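Local structure of lipoprotein (Mycoplasma mycoides subsp. capri, 7ADK) at residues K238-P243 against N798-Y803; K255-A260 against R611-D616; G259-K264 against S668-Y673. The protein is probably a surface-attached protease, with a peptidase domain that belongs to the trypsin-like PA clan. One frame throughout, in Å; residues are numbered along the deposited sequence.

Contact 1. Residues K238-P243 against N798-Y803; sequences KGFTLP and NLFGDY
Phe240 makes a buried, apolar contact between two loops, reaching Phe800 and Tyr803. The loop with residues 238-243 follows helix 220-226. The loop with residues 798-803 joins strands 783-792 and 807-809, antiparallel partners in the mixed sheet. The far end of the Phe240 ring does the touching. CE1 of Phe240 lies 3.7 Å from CB of Phe800, which sits at the edge of the Phe240 ring and in its plane. The same CE1 of Phe240 is 3.4 Å from the backbone O of Phe800. CZ of Phe240 meets CB of Tyr803 at 3.3 Å, and CE2 of Phe240 comes 3.8 Å from CD1 of Tyr803, which lies at the edge of the Phe240 ring. The rings of Phe240 and Tyr803 are set obliquely, with centroids 5.4 Å apart and planes at 57°. Tyr803 holds CG opposite its own backbone N (chi1 -178°), which brings its ring across the end of Phe240. Its hydroxyl bonds to Asp714, and Ile717 of helix 715-719 packs on all three aromatic residues. No hydrogen bond joins the two segments. Within 798-803, Asn798 ND2 donates to Gly801 O at 3.0 Å. Segment 798-803 is a pair of overlapping beta turns: type I from Asn798 to Gly801, then type II' from Phe800 to Tyr803, with Gly801 at the positive-phi position that classically suits glycine in the second turn.

Contact 2. Residues K255-A260 against R611-D616; sequences KIYEGA and RPLDFD
Two irregular loops meet here, and Tyr257 and Lys255 of one face Leu613 and Arg611 of the other. The first loop runs from helix 220-226 to strand 289-293, the second from helix 603-606 to helix 651-655. No hydrogen bond crosses between the segments, so they are joined by van der Waals packing. The hydroxyl end of Tyr257 rests on the branched end of Leu613. Its OH is 3.6 Å from CD1 of Leu613 and 3.7 Å from CD2 of Leu613. CE2 of Tyr257 also comes within 4.3 Å of CB of Leu613. Tyr257 has a left-handed backbone (phi 56°), and its CB is directed toward the second loop. Arg611 stretches its chain from CG to NE and brings the guanidinium to the first loop. NH1 of Arg611 lies 4.0 Å from CA of Lys255. CE2 of Tyr257 lies at the edge of that guanidinium, near its plane, 4.3 Å from NH1 of Arg611. The amine of Lys255 leads away to the carbonyl O of Ala781, between strands 769-778 and 783-792, while the carbonyl O of Lys255 receives NE of Arg750. A basic side chain of another protein packs on Tyr257. Phe696 lies against Arg611, and helix 165-173 covers Leu613 through Tyr168 and Tyr171, so the contact lies between this helix and the loop joining strands 769-778 and 783-792.

Contact 3. Residues G259-K264 against S668-Y673; sequences GAEIGK and SEYKFY
Tyr670 lies against Glu261 and Lys264, and its ring and hydroxyl form the closely packed part of this surface contact. The backbone N of Glu261 donates to OH of Tyr670 at 3.2 Å, with an N-H...O angle of 154°. CB of Glu261 packs beside the same end of the ring, 3.7 Å from OH of Tyr670. CB of Ala260 approaches that hydroxyl at 4.0 Å. Nearer the base of the ring, CB of Lys264 makes an off-centre CH-pi contact, 4.2 Å from the Tyr670 centroid and 29° off the ring normal. The carbonyl O of Lys264 comes 3.4 Å from CD2 of Tyr670, obliquely to the ring. Tyr670 has CG lodged between its backbone N and carbonyl carbon (chi1 67°), and this directs the ring across to the 259-264 segment.

The looser side is made by the far ends of Glu261 and Lys264. Lys264 leaves the ring after CB, and its extended chain takes NZ to OE2 of Glu261, 2.8 Å away. This salt bridge stays within one segment, and NZ meets the carboxylate from above its plane. Its two residues also close a turn, as N of Lys264 binds O of Glu261 at 2.9 Å around the short 3-10 segment 262-263. Ile262 and Gly263 are exposed there, and CB of Ile262 is directed away from the 668-673 segment. A polar side chain of another protein packs on Ala260. Tyr645 packs on Tyr670 from another loop. The 668-673 segment packs on helix 688-691, later in the chain, through Phe672 on Thr691 and Glu669 on Glu690.

Contacts 1, 2 and 3 all start from the long loop between helix 220-226 and strand 289-293, in that order along the chain. Their partners come in another order: 611-616, 668-673, then 798-803. Contact 1 therefore spans the longest separation and encloses the other two. Contacts 2 and 3 share Gly259 and Ala260, and their centres are 12 Å apart. A salt bridge from Glu258 OE1 to Lys671 NZ (2.7 Å) links them. Contact 1 stands apart, its centre 38 Å from that of contact 2 and 41 Å from that of contact 3. The loop thus joins distant parts of the chain, and another protein touches the segments of contacts 2 and 3 but not those of contact 1.

Contact 1. Residues K238-P243 against N798-Y803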
ATOM      1  N   LYS B 238     -52.693  12.766  11.351  1.00106.19           N
ATOM      2  CA  LYS B 238     -51.943  11.899  12.266  1.00106.19           C
ATOM      3  C   LYS B 238     -51.352  10.699  11.513  1.00106.19           C
ATOM      4  O   LYS B 238     -52.019  10.125  10.651  1.00106.19           O
ATOM      5  CB  LYS B 238     -52.937  11.451  13.359  1.00106.19           C
ATOM      6  CG  LYS B 238     -52.412  10.587  14.510  1.00106.19           C
ATOM      7  CD  LYS B 238     -53.587  10.162  15.408  1.00106.19           C
ATOM      8  CE  LYS B 238     -53.173   9.377  16.649  1.00106.19           C
ATOM      9  NZ  LYS B 238     -52.643  10.223  17.715  1.00106.19           N
ATOM     10  N   GLY B 239     -50.147  10.286  11.920  1.00 99.42           N
ATOM     11  CA  GLY B 239     -49.414   9.102  11.453  1.00 99.42           C
ATOM     12  C   GLY B 239     -48.082   9.391  10.741  1.00 99.42           C
ATOM     13  O   GLY B 239     -47.816  10.514  10.318  1.00 99.42           O
ATOM     14  N   PHE B 240     -47.269   8.356  10.559  1.00 89.86           N
ATOM     15  CA  PHE B 240     -46.013   8.322   9.806  1.00 89.86           C
ATOM     16  C   PHE B 240     -45.991   7.253   8.717  1.00 89.86           C
ATOM     17  O   PHE B 240     -46.438   6.130   8.937  1.00 89.86           O
ATOM     18  CB  PHE B 240     -44.842   7.987  10.733  1.00 89.86           C
ATOM     19  CG  PHE B 240     -44.217   9.059  11.581  1.00 89.86           C
ATOM     20  CD1 PHE B 240     -44.330  10.413  11.236  1.00 89.86           C
ATOM     21  CD2 PHE B 240     -43.352   8.668  12.613  1.00 89.86           C
ATOM     22  CE1 PHE B 240     -43.546  11.356  11.902  1.00 89.86           C
ATOM     23  CE2 PHE B 240     -42.566   9.612  13.276  1.00 89.86           C
ATOM     24  CZ  PHE B 240     -42.644  10.955  12.888  1.00 89.86           C
ATOM     25  N   THR B 241     -45.345   7.542   7.592  1.00 87.64           N
ATOM     26  CA  THR B 241     -45.033   6.547   6.558  1.00 87.64           C
ATOM     27  C   THR B 241     -43.527   6.288   6.525  1.00 87.64           C
ATOM     28  O   THR B 241     -42.752   7.180   6.197  1.00 87.64           O
ATOM     29  CB  THR B 241     -45.526   7.018   5.184  1.00 87.64           C
ATOM     30  OG1 THR B 241     -46.914   7.236   5.212  1.00 87.64           O
ATOM     31  CG2 THR B 241     -45.270   5.984   4.100  1.00 87.64           C
ATOM     32  N   LEU B 242     -43.109   5.053   6.800  1.00 83.21           N
ATOM     33  CA  LEU B 242     -41.730   4.577   6.705  1.00 83.21           C
ATOM     34  C   LEU B 242     -41.563   3.791   5.390  1.00 83.21           C
ATOM     35  O   LEU B 242     -42.320   2.848   5.175  1.00 83.21           O
ATOM     36  CB  LEU B 242     -41.442   3.728   7.949  1.00 83.21           C
ATOM     37  CG  LEU B 242     -40.065   3.049   7.943  1.00 83.21           C
ATOM     38  CD1 LEU B 242     -39.422   3.169   9.318  1.00 83.21           C
ATOM     39  CD2 LEU B 242     -40.164   1.568   7.602  1.00 83.21           C
ATOM     40  N   PRO B 243     -40.655   4.172   4.482  1.00 86.54           N
ATOM     41  CA  PRO B 243     -40.566   3.611   3.131  1.00 86.54           C
ATOM     42  C   PRO B 243     -39.574   2.445   2.982  1.00 86.54           C
ATOM     43  O   PRO B 243     -38.607   2.345   3.731  1.00 86.54           O
ATOM     44  CB  PRO B 243     -40.126   4.781   2.268  1.00 86.54           C
ATOM     45  CG  PRO B 243     -39.177   5.492   3.209  1.00 86.54           C
ATOM     46  CD  PRO B 243     -39.835   5.359   4.571  1.00 86.54           C
ATOM     47  N   ASN B 798     -44.905  20.098  16.285  1.00 83.07           N
ATOM     48  CA  ASN B 798     -45.913  19.207  15.700  1.00 83.07           C
ATOM     49  C   ASN B 798     -45.830  18.946  14.176  1.00 83.07           C
ATOM     50  O   ASN B 798     -46.754  18.355  13.615  1.00 83.07           O
ATOM     51  CB  ASN B 798     -47.327  19.565  16.202  1.00 83.07           C
ATOM     52  CG  ASN B 798     -47.456  19.518  17.709  1.00 83.07           C
ATOM     53  OD1 ASN B 798     -47.552  20.526  18.379  1.00 83.07           O
ATOM     54  ND2 ASN B 798     -47.437  18.353  18.298  1.00 83.07           N
ATOM     55  N   LEU B 799     -44.748  19.316  13.487  1.00 80.91           N
ATOM     56  CA  LEU B 799     -44.566  19.051  12.053  1.00 80.91           C
ATOM     57  C   LEU B 799     -44.664  17.552  11.722  1.00 80.91           C
ATOM     58  O   LEU B 799     -45.292  17.145  10.744  1.00 80.91           O
ATOM     59  CB  LEU B 799     -43.187  19.596  11.654  1.00 80.91           C
ATOM     60  CG  LEU B 799     -42.851  19.498  10.162  1.00 80.91           C
ATOM     61  CD1 LEU B 799     -43.632  20.518   9.368  1.00 80.91           C
ATOM     62  CD2 LEU B 799     -41.370  19.778   9.958  1.00 80.91           C
ATOM     63  N   PHE B 800     -44.055  16.747  12.594  1.00 76.69           N
ATOM     64  CA  PHE B 800     -44.034  15.289  12.577  1.00 76.69           C
ATOM     65  C   PHE B 800     -45.056  14.699  13.575  1.00 76.69           C
ATOM     66  O   PHE B 800     -44.840  13.632  14.142  1.00 76.69           O
ATOM     67  CB  PHE B 800     -42.584  14.831  12.827  1.00 76.69           C
ATOM     68  CG  PHE B 800     -41.586  15.144  11.720  1.00 76.69           C
ATOM     69  CD1 PHE B 800     -40.574  16.096  11.921  1.00 76.69           C
ATOM     70  CD2 PHE B 800     -41.672  14.495  10.476  1.00 76.69           C
ATOM     71  CE1 PHE B 800     -39.665  16.412  10.899  1.00 76.69           C
ATOM     72  CE2 PHE B 800     -40.768  14.807   9.446  1.00 76.69           C
ATOM     73  CZ  PHE B 800     -39.774  15.771   9.651  1.00 76.69           C
ATOM     74  N   GLY B 801     -46.164  15.394  13.846  1.00 78.92           N
ATOM     75  CA  GLY B 801     -47.217  14.922  14.741  1.00 78.92           C
ATOM     76  C   GLY B 801     -46.791  14.941  16.201  1.00 78.92           C
ATOM     77  O   GLY B 801     -46.406  15.985  16.721  1.00 78.92           O
ATOM     78  N   ASP B 802     -46.856  13.799  16.882  1.00 79.59           N
ATOM     79  CA  ASP B 802     -46.399  13.645  18.278  1.00 79.59           C
ATOM     80  C   ASP B 802     -44.877  13.364  18.395  1.00 79.59           C
ATOM     81  O   ASP B 802     -44.345  13.206  19.496  1.00 79.59           O
ATOM     82  CB  ASP B 802     -47.236  12.552  18.962  1.00 79.59           C
ATOM     83  CG  ASP B 802     -47.110  12.523  20.491  1.00 79.59           C
ATOM     84  OD1 ASP B 802     -46.993  13.600  21.119  1.00 79.59           O
ATOM     85  OD2 ASP B 802     -47.187  11.424  21.085  1.00 79.59           O
ATOM     86  N   TYR B 803     -44.149  13.293  17.278  1.00 73.73           N
ATOM     87  CA  TYR B 803     -42.723  12.947  17.233  1.00 73.73           C
ATOM     88  C   TYR B 803     -41.778  14.079  17.673  1.00 73.73           C
ATOM     89  O   TYR B 803     -41.983  15.257  17.389  1.00 73.73           O
ATOM     90  CB  TYR B 803     -42.357  12.489  15.829  1.00 73.73           C
ATOM     91  CG  TYR B 803     -40.911  12.067  15.675  1.00 73.73           C
ATOM     92  CD1 TYR B 803     -40.490  10.847  16.224  1.00 73.73           C
ATOM     93  CD2 TYR B 803     -39.982  12.921  15.037  1.00 73.73           C
ATOM     94  CE1 TYR B 803     -39.134  10.494  16.179  1.00 73.73           C
ATOM     95  CE2 TYR B 803     -38.633  12.558  14.981  1.00 73.73           C
ATOM     96  CZ  TYR B 803     -38.202  11.358  15.575  1.00 73.73           C
ATOM     97  OH  TYR B 803     -36.891  11.027  15.576  1.00 73.73           O
TER

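Contact 2. Residues K255-A260 against R611-D616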
ATOM      1  N   LYS B 255     -17.733  19.917  -0.399  1.00 72.16           N
ATOM      2  CA  LYS B 255     -16.959  19.711   0.850  1.00 72.16           C
ATOM      3  C   LYS B 255     -15.446  19.558   0.637  1.00 72.16           C
ATOM      4  O   LYS B 255     -14.731  19.115   1.530  1.00 72.16           O
ATOM      5  CB  LYS B 255     -17.562  18.572   1.682  1.00 72.16           C
ATOM      6  CG  LYS B 255     -17.352  17.198   1.047  1.00 72.16           C
ATOM      7  CD  LYS B 255     -17.904  16.100   1.937  1.00 72.16           C
ATOM      8  CE  LYS B 255     -17.872  14.710   1.280  1.00 72.16           C
ATOM      9  NZ  LYS B 255     -18.988  14.528   0.302  1.00 72.16           N
ATOM     10  N   ILE B 256     -14.956  19.873  -0.557  1.00 76.40           N
ATOM     11  CA  ILE B 256     -13.682  19.400  -1.086  1.00 76.40           C
ATOM     12  C   ILE B 256     -12.807  20.594  -1.499  1.00 76.40           C
ATOM     13  O   ILE B 256     -11.869  20.932  -0.786  1.00 76.40           O
ATOM     14  CB  ILE B 256     -13.904  18.322  -2.182  1.00 76.40           C
ATOM     15  CG1 ILE B 256     -14.847  17.205  -1.677  1.00 76.40           C
ATOM     16  CG2 ILE B 256     -12.552  17.730  -2.600  1.00 76.40           C
ATOM     17  CD1 ILE B 256     -15.152  16.067  -2.646  1.00 76.40           C
ATOM     18  N   TYR B 257     -13.096  21.253  -2.628  1.00 76.31           N
ATOM     19  CA  TYR B 257     -12.304  22.352  -3.209  1.00 76.31           C
ATOM     20  C   TYR B 257     -10.816  22.033  -3.489  1.00 76.31           C
ATOM     21  O   TYR B 257     -10.043  22.905  -3.889  1.00 76.31           O
ATOM     22  CB  TYR B 257     -12.427  23.630  -2.373  1.00 76.31           C
ATOM     23  CG  TYR B 257     -13.818  24.064  -1.957  1.00 76.31           C
ATOM     24  CD1 TYR B 257     -14.703  24.602  -2.906  1.00 76.31           C
ATOM     25  CD2 TYR B 257     -14.166  24.058  -0.595  1.00 76.31           C
ATOM     26  CE1 TYR B 257     -15.925  25.146  -2.488  1.00 76.31           C
ATOM     27  CE2 TYR B 257     -15.397  24.593  -0.177  1.00 76.31           C
ATOM     28  CZ  TYR B 257     -16.277  25.139  -1.128  1.00 76.31           C
ATOM     29  OH  TYR B 257     -17.477  25.626  -0.732  1.00 76.31           O
ATOM     30  N   GLU B 258     -10.385  20.783  -3.297  1.00 74.77           N
ATOM     31  CA  GLU B 258      -8.988  20.350  -3.418  1.00 74.77           C
ATOM     32  C   GLU B 258      -8.408  20.528  -4.823  1.00 74.77           C
ATOM     33  O   GLU B 258      -7.190  20.646  -4.969  1.00 74.77           O
ATOM     34  CB  GLU B 258      -8.868  18.880  -2.968  1.00 74.77           C
ATOM     35  CG  GLU B 258      -9.144  18.659  -1.474  1.00 74.77           C
ATOM     36  CD  GLU B 258      -8.299  19.550  -0.552  1.00 74.77           C
ATOM     37  OE1 GLU B 258      -7.151  19.891  -0.919  1.00 74.77           O
ATOM     38  OE2 GLU B 258      -8.765  19.921   0.543  1.00 74.77           O
ATOM     39  N   GLY B 259      -9.271  20.597  -5.840  1.00 73.89           N
ATOM     40  CA  GLY B 259      -8.930  21.054  -7.189  1.00 73.89           C
ATOM     41  C   GLY B 259      -8.181  20.038  -8.056  1.00 73.89           C
ATOM     42  O   GLY B 259      -7.550  20.433  -9.035  1.00 73.89           O
ATOM     43  N   ALA B 260      -8.224  18.750  -7.712  1.00 77.31           N
ATOM     44  CA  ALA B 260      -7.640  17.688  -8.521  1.00 77.31           C
ATOM     45  C   ALA B 260      -8.355  16.337  -8.335  1.00 77.31           C
ATOM     46  O   ALA B 260      -9.122  15.929  -9.202  1.00 77.31           O
ATOM     47  CB  ALA B 260      -6.131  17.611  -8.255  1.00 77.31           C
ATOM     48  N   ARG B 611     -17.004  25.764  10.231  1.00 75.11           N
ATOM     49  CA  ARG B 611     -15.821  26.239   9.499  1.00 75.11           C
ATOM     50  C   ARG B 611     -16.127  27.351   8.480  1.00 75.11           C
ATOM     51  O   ARG B 611     -17.166  27.289   7.823  1.00 75.11           O
ATOM     52  CB  ARG B 611     -15.116  25.051   8.818  1.00 75.11           C
ATOM     53  CG  ARG B 611     -15.832  24.503   7.576  1.00 75.11           C
ATOM     54  CD  ARG B 611     -15.133  23.277   7.013  1.00 75.11           C
ATOM     55  NE  ARG B 611     -15.757  22.782   5.777  1.00 75.11           N
ATOM     56  CZ  ARG B 611     -15.381  23.046   4.543  1.00 75.11           C
ATOM     57  NH1 ARG B 611     -15.990  22.489   3.548  1.00 75.11           N
ATOM     58  NH2 ARG B 611     -14.408  23.850   4.275  1.00 75.11           N
ATOM     59  N   PRO B 612     -15.213  28.307   8.229  1.00 78.47           N
ATOM     60  CA  PRO B 612     -15.260  29.114   7.017  1.00 78.47           C
ATOM     61  C   PRO B 612     -14.902  28.248   5.798  1.00 78.47           C
ATOM     62  O   PRO B 612     -14.086  27.337   5.905  1.00 78.47           O
ATOM     63  CB  PRO B 612     -14.239  30.216   7.259  1.00 78.47           C
ATOM     64  CG  PRO B 612     -13.184  29.559   8.127  1.00 78.47           C
ATOM     65  CD  PRO B 612     -13.982  28.560   8.952  1.00 78.47           C
ATOM     66  N   LEU B 613     -15.476  28.512   4.619  1.00 79.99           N
ATOM     67  CA  LEU B 613     -15.130  27.761   3.398  1.00 79.99           C
ATOM     68  C   LEU B 613     -13.690  28.044   2.955  1.00 79.99           C
ATOM     69  O   LEU B 613     -12.992  27.157   2.470  1.00 79.99           O
ATOM     70  CB  LEU B 613     -16.065  28.115   2.239  1.00 79.99           C
ATOM     71  CG  LEU B 613     -17.562  27.960   2.511  1.00 79.99           C
ATOM     72  CD1 LEU B 613     -18.345  28.478   1.314  1.00 79.99           C
ATOM     73  CD2 LEU B 613     -17.972  26.519   2.796  1.00 79.99           C
ATOM     74  N   ASP B 614     -13.256  29.289   3.143  1.00 85.14           N
ATOM     75  CA  ASP B 614     -11.928  29.817   2.885  1.00 85.14           C
ATOM     76  C   ASP B 614     -11.592  30.943   3.866  1.00 85.14           C
ATOM     77  O   ASP B 614     -12.466  31.564   4.471  1.00 85.14           O
ATOM     78  CB  ASP B 614     -11.810  30.314   1.442  1.00 85.14           C
ATOM     79  CG  ASP B 614     -12.887  31.304   0.992  1.00 85.14           C
ATOM     80  OD1 ASP B 614     -13.670  31.848   1.799  1.00 85.14           O
ATOM     81  OD2 ASP B 614     -12.954  31.525  -0.231  1.00 85.14           O
ATOM     82  N   PHE B 615     -10.311  31.233   4.029  1.00 85.09           N
ATOM     83  CA  PHE B 615      -9.804  32.293   4.892  1.00 85.09           C
ATOM     84  C   PHE B 615      -8.492  32.817   4.318  1.00 85.09           C
ATOM     85  O   PHE B 615      -7.888  32.166   3.470  1.00 85.09           O
ATOM     86  CB  PHE B 615      -9.660  31.788   6.337  1.00 85.09           C
ATOM     87  CG  PHE B 615      -8.440  30.944   6.647  1.00 85.09           C
ATOM     88  CD1 PHE B 615      -8.244  29.704   6.025  1.00 85.09           C
ATOM     89  CD2 PHE B 615      -7.517  31.382   7.606  1.00 85.09           C
ATOM     90  CE1 PHE B 615      -7.122  28.925   6.328  1.00 85.09           C
ATOM     91  CE2 PHE B 615      -6.409  30.592   7.932  1.00 85.09           C
ATOM     92  CZ  PHE B 615      -6.202  29.375   7.282  1.00 85.09           C
ATOM     93  N   ASP B 616      -8.042  33.990   4.751  1.00 91.30           N
ATOM     94  CA  ASP B 616      -6.716  34.498   4.431  1.00 91.30           C
ATOM     95  C   ASP B 616      -5.682  33.963   5.442  1.00 91.30           C
ATOM     96  O   ASP B 616      -5.671  34.401   6.595  1.00 91.30           O
ATOM     97  CB  ASP B 616      -6.767  36.023   4.402  1.00 91.30           C
ATOM     98  CG  ASP B 616      -5.481  36.658   3.886  1.00 91.30           C
ATOM     99  OD1 ASP B 616      -4.449  35.965   3.747  1.00 91.30           O
ATOM    100  OD2 ASP B 616      -5.491  37.885   3.641  1.00 91.30           O
TER

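Contact 3. Residues G259-K264 against S668-Y673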
ATOM      1  N   GLY B 259      -9.271  20.597  -5.840  1.00 73.89           N
ATOM      2  CA  GLY B 259      -8.930  21.054  -7.189  1.00 73.89           C
ATOM      3  C   GLY B 259      -8.181  20.038  -8.056  1.00 73.89           C
ATOM      4  O   GLY B 259      -7.550  20.433  -9.035  1.00 73.89           O
ATOM      5  N   ALA B 260      -8.224  18.750  -7.712  1.00 77.31           N
ATOM      6  CA  ALA B 260      -7.640  17.688  -8.521  1.00 77.31           C
ATOM      7  C   ALA B 260      -8.355  16.337  -8.335  1.00 77.31           C
ATOM      8  O   ALA B 260      -9.122  15.929  -9.202  1.00 77.31           O
ATOM      9  CB  ALA B 260      -6.131  17.611  -8.255  1.00 77.31           C
ATOM     10  N   GLU B 261      -8.113  15.619  -7.235  1.00 74.26           N
ATOM     11  CA  GLU B 261      -8.448  14.191  -7.103  1.00 74.26           C
ATOM     12  C   GLU B 261      -9.631  13.930  -6.156  1.00 74.26           C
ATOM     13  O   GLU B 261      -9.500  13.259  -5.142  1.00 74.26           O
ATOM     14  CB  GLU B 261      -7.187  13.357  -6.794  1.00 74.26           C
ATOM     15  CG  GLU B 261      -6.129  13.479  -7.905  1.00 74.26           C
ATOM     16  CD  GLU B 261      -5.092  12.346  -7.844  1.00 74.26           C
ATOM     17  OE1 GLU B 261      -5.067  11.481  -8.745  1.00 74.26           O
ATOM     18  OE2 GLU B 261      -4.305  12.271  -6.873  1.00 74.26           O
ATOM     19  N   ILE B 262     -10.809  14.445  -6.508  1.00 70.07           N
ATOM     20  CA  ILE B 262     -12.077  14.353  -5.752  1.00 70.07           C
ATOM     21  C   ILE B 262     -12.443  12.910  -5.342  1.00 70.07           C
ATOM     22  O   ILE B 262     -12.897  12.682  -4.225  1.00 70.07           O
ATOM     23  CB  ILE B 262     -13.179  15.055  -6.587  1.00 70.07           C
ATOM     24  CG1 ILE B 262     -13.076  16.589  -6.441  1.00 70.07           C
ATOM     25  CG2 ILE B 262     -14.594  14.612  -6.220  1.00 70.07           C
ATOM     26  CD1 ILE B 262     -13.702  17.371  -7.596  1.00 70.07           C
ATOM     27  N   GLY B 263     -12.163  11.906  -6.175  1.00 70.74           N
ATOM     28  CA  GLY B 263     -12.321  10.481  -5.849  1.00 70.74           C
ATOM     29  C   GLY B 263     -11.466   9.966  -4.681  1.00 70.74           C
ATOM     30  O   GLY B 263     -11.635   8.838  -4.241  1.00 70.74           O
ATOM     31  N   LYS B 264     -10.554  10.784  -4.159  1.00 70.35           N
ATOM     32  CA  LYS B 264      -9.769  10.551  -2.938  1.00 70.35           C
ATOM     33  C   LYS B 264     -10.241  11.448  -1.779  1.00 70.35           C
ATOM     34  O   LYS B 264      -9.499  11.674  -0.832  1.00 70.35           O
ATOM     35  CB  LYS B 264      -8.272  10.720  -3.241  1.00 70.35           C
ATOM     36  CG  LYS B 264      -7.784   9.839  -4.395  1.00 70.35           C
ATOM     37  CD  LYS B 264      -6.301  10.064  -4.687  1.00 70.35           C
ATOM     38  CE  LYS B 264      -5.895   9.278  -5.938  1.00 70.35           C
ATOM     39  NZ  LYS B 264      -4.483   9.526  -6.302  1.00 70.35           N
ATOM     40  N   SER B 668      -8.320  13.238   7.164  1.00 60.29           N
ATOM     41  CA  SER B 668      -7.351  14.220   6.657  1.00 60.29           C
ATOM     42  C   SER B 668      -7.209  14.210   5.143  1.00 60.29           C
ATOM     43  O   SER B 668      -7.535  13.233   4.476  1.00 60.29           O
ATOM     44  CB  SER B 668      -5.968  13.972   7.252  1.00 60.29           C
ATOM     45  OG  SER B 668      -5.911  14.557   8.518  1.00 60.29           O
ATOM     46  N   GLU B 669      -6.639  15.302   4.636  1.00 67.53           N
ATOM     47  CA  GLU B 669      -6.254  15.504   3.244  1.00 67.53           C
ATOM     48  C   GLU B 669      -5.435  14.325   2.693  1.00 67.53           C
ATOM     49  O   GLU B 669      -4.401  13.958   3.245  1.00 67.53           O
ATOM     50  CB  GLU B 669      -5.385  16.767   3.098  1.00 67.53           C
ATOM     51  CG  GLU B 669      -5.905  18.055   3.717  1.00 67.53           C
ATOM     52  CD  GLU B 669      -4.977  19.264   3.487  1.00 67.53           C
ATOM     53  OE1 GLU B 669      -4.039  19.224   2.673  1.00 67.53           O
ATOM     54  OE2 GLU B 669      -5.199  20.302   4.131  1.00 67.53           O
ATOM     55  N   TYR B 670      -5.806  13.799   1.527  1.00 65.94           N
ATOM     56  CA  TYR B 670      -5.034  12.775   0.822  1.00 65.94           C
ATOM     57  C   TYR B 670      -3.606  13.236   0.457  1.00 65.94           C
ATOM     58  O   TYR B 670      -2.743  12.424   0.124  1.00 65.94           O
ATOM     59  CB  TYR B 670      -5.827  12.337  -0.419  1.00 65.94           C
ATOM     60  CG  TYR B 670      -5.992  13.370  -1.516  1.00 65.94           C
ATOM     61  CD1 TYR B 670      -4.920  13.624  -2.389  1.00 65.94           C
ATOM     62  CD2 TYR B 670      -7.212  14.044  -1.691  1.00 65.94           C
ATOM     63  CE1 TYR B 670      -5.057  14.569  -3.414  1.00 65.94           C
ATOM     64  CE2 TYR B 670      -7.358  14.983  -2.727  1.00 65.94           C
ATOM     65  CZ  TYR B 670      -6.275  15.253  -3.585  1.00 65.94           C
ATOM     66  OH  TYR B 670      -6.389  16.172  -4.579  1.00 65.94           O
ATOM     67  N   LYS B 671      -3.337  14.542   0.526  1.00 66.12           N
ATOM     68  CA  LYS B 671      -2.061  15.194   0.214  1.00 66.12           C
ATOM     69  C   LYS B 671      -0.959  14.938   1.235  1.00 66.12           C
ATOM     70  O   LYS B 671       0.201  15.151   0.911  1.00 66.12           O
ATOM     71  CB  LYS B 671      -2.308  16.702   0.050  1.00 66.12           C
ATOM     72  CG  LYS B 671      -3.170  16.981  -1.189  1.00 66.12           C
ATOM     73  CD  LYS B 671      -3.544  18.454  -1.334  1.00 66.12           C
ATOM     74  CE  LYS B 671      -4.397  18.642  -2.592  1.00 66.12           C
ATOM     75  NZ  LYS B 671      -5.024  19.977  -2.648  1.00 66.12           N
ATOM     76  N   PHE B 672      -1.270  14.454   2.433  1.00 63.69           N
ATOM     77  CA  PHE B 672      -0.289  14.226   3.498  1.00 63.69           C
ATOM     78  C   PHE B 672       0.545  12.941   3.357  1.00 63.69           C
ATOM     79  O   PHE B 672       1.519  12.793   4.087  1.00 63.69           O
ATOM     80  CB  PHE B 672      -1.023  14.212   4.848  1.00 63.69           C
ATOM     81  CG  PHE B 672      -1.637  15.507   5.362  1.00 63.69           C
ATOM     82  CD1 PHE B 672      -1.302  16.763   4.826  1.00 63.69           C
ATOM     83  CD2 PHE B 672      -2.532  15.439   6.446  1.00 63.69           C
ATOM     84  CE1 PHE B 672      -1.886  17.927   5.345  1.00 63.69           C
ATOM     85  CE2 PHE B 672      -3.126  16.603   6.957  1.00 63.69           C
ATOM     86  CZ  PHE B 672      -2.811  17.846   6.397  1.00 63.69           C
ATOM     87  N   TYR B 673       0.214  12.011   2.451  1.00 61.58           N
ATOM     88  CA  TYR B 673       0.530  10.582   2.608  1.00 61.58           C
ATOM     89  C   TYR B 673       1.982  10.195   2.943  1.00 61.58           C
ATOM     90  O   TYR B 673       2.221   9.546   3.958  1.00 61.58           O
ATOM     91  CB  TYR B 673       0.029   9.797   1.387  1.00 61.58           C
ATOM     92  CG  TYR B 673       0.213   8.293   1.530  1.00 61.58           C
ATOM     93  CD1 TYR B 673      -0.339   7.641   2.642  1.00 61.58           C
ATOM     94  CD2 TYR B 673       0.970   7.551   0.603  1.00 61.58           C
ATOM     95  CE1 TYR B 673      -0.115   6.276   2.851  1.00 61.58           C
ATOM     96  CE2 TYR B 673       1.198   6.176   0.816  1.00 61.58           C
ATOM     97  CZ  TYR B 673       0.653   5.535   1.945  1.00 61.58           C
ATOM     98  OH  TYR B 673       0.810   4.202   2.146  1.00 61.58           O
TER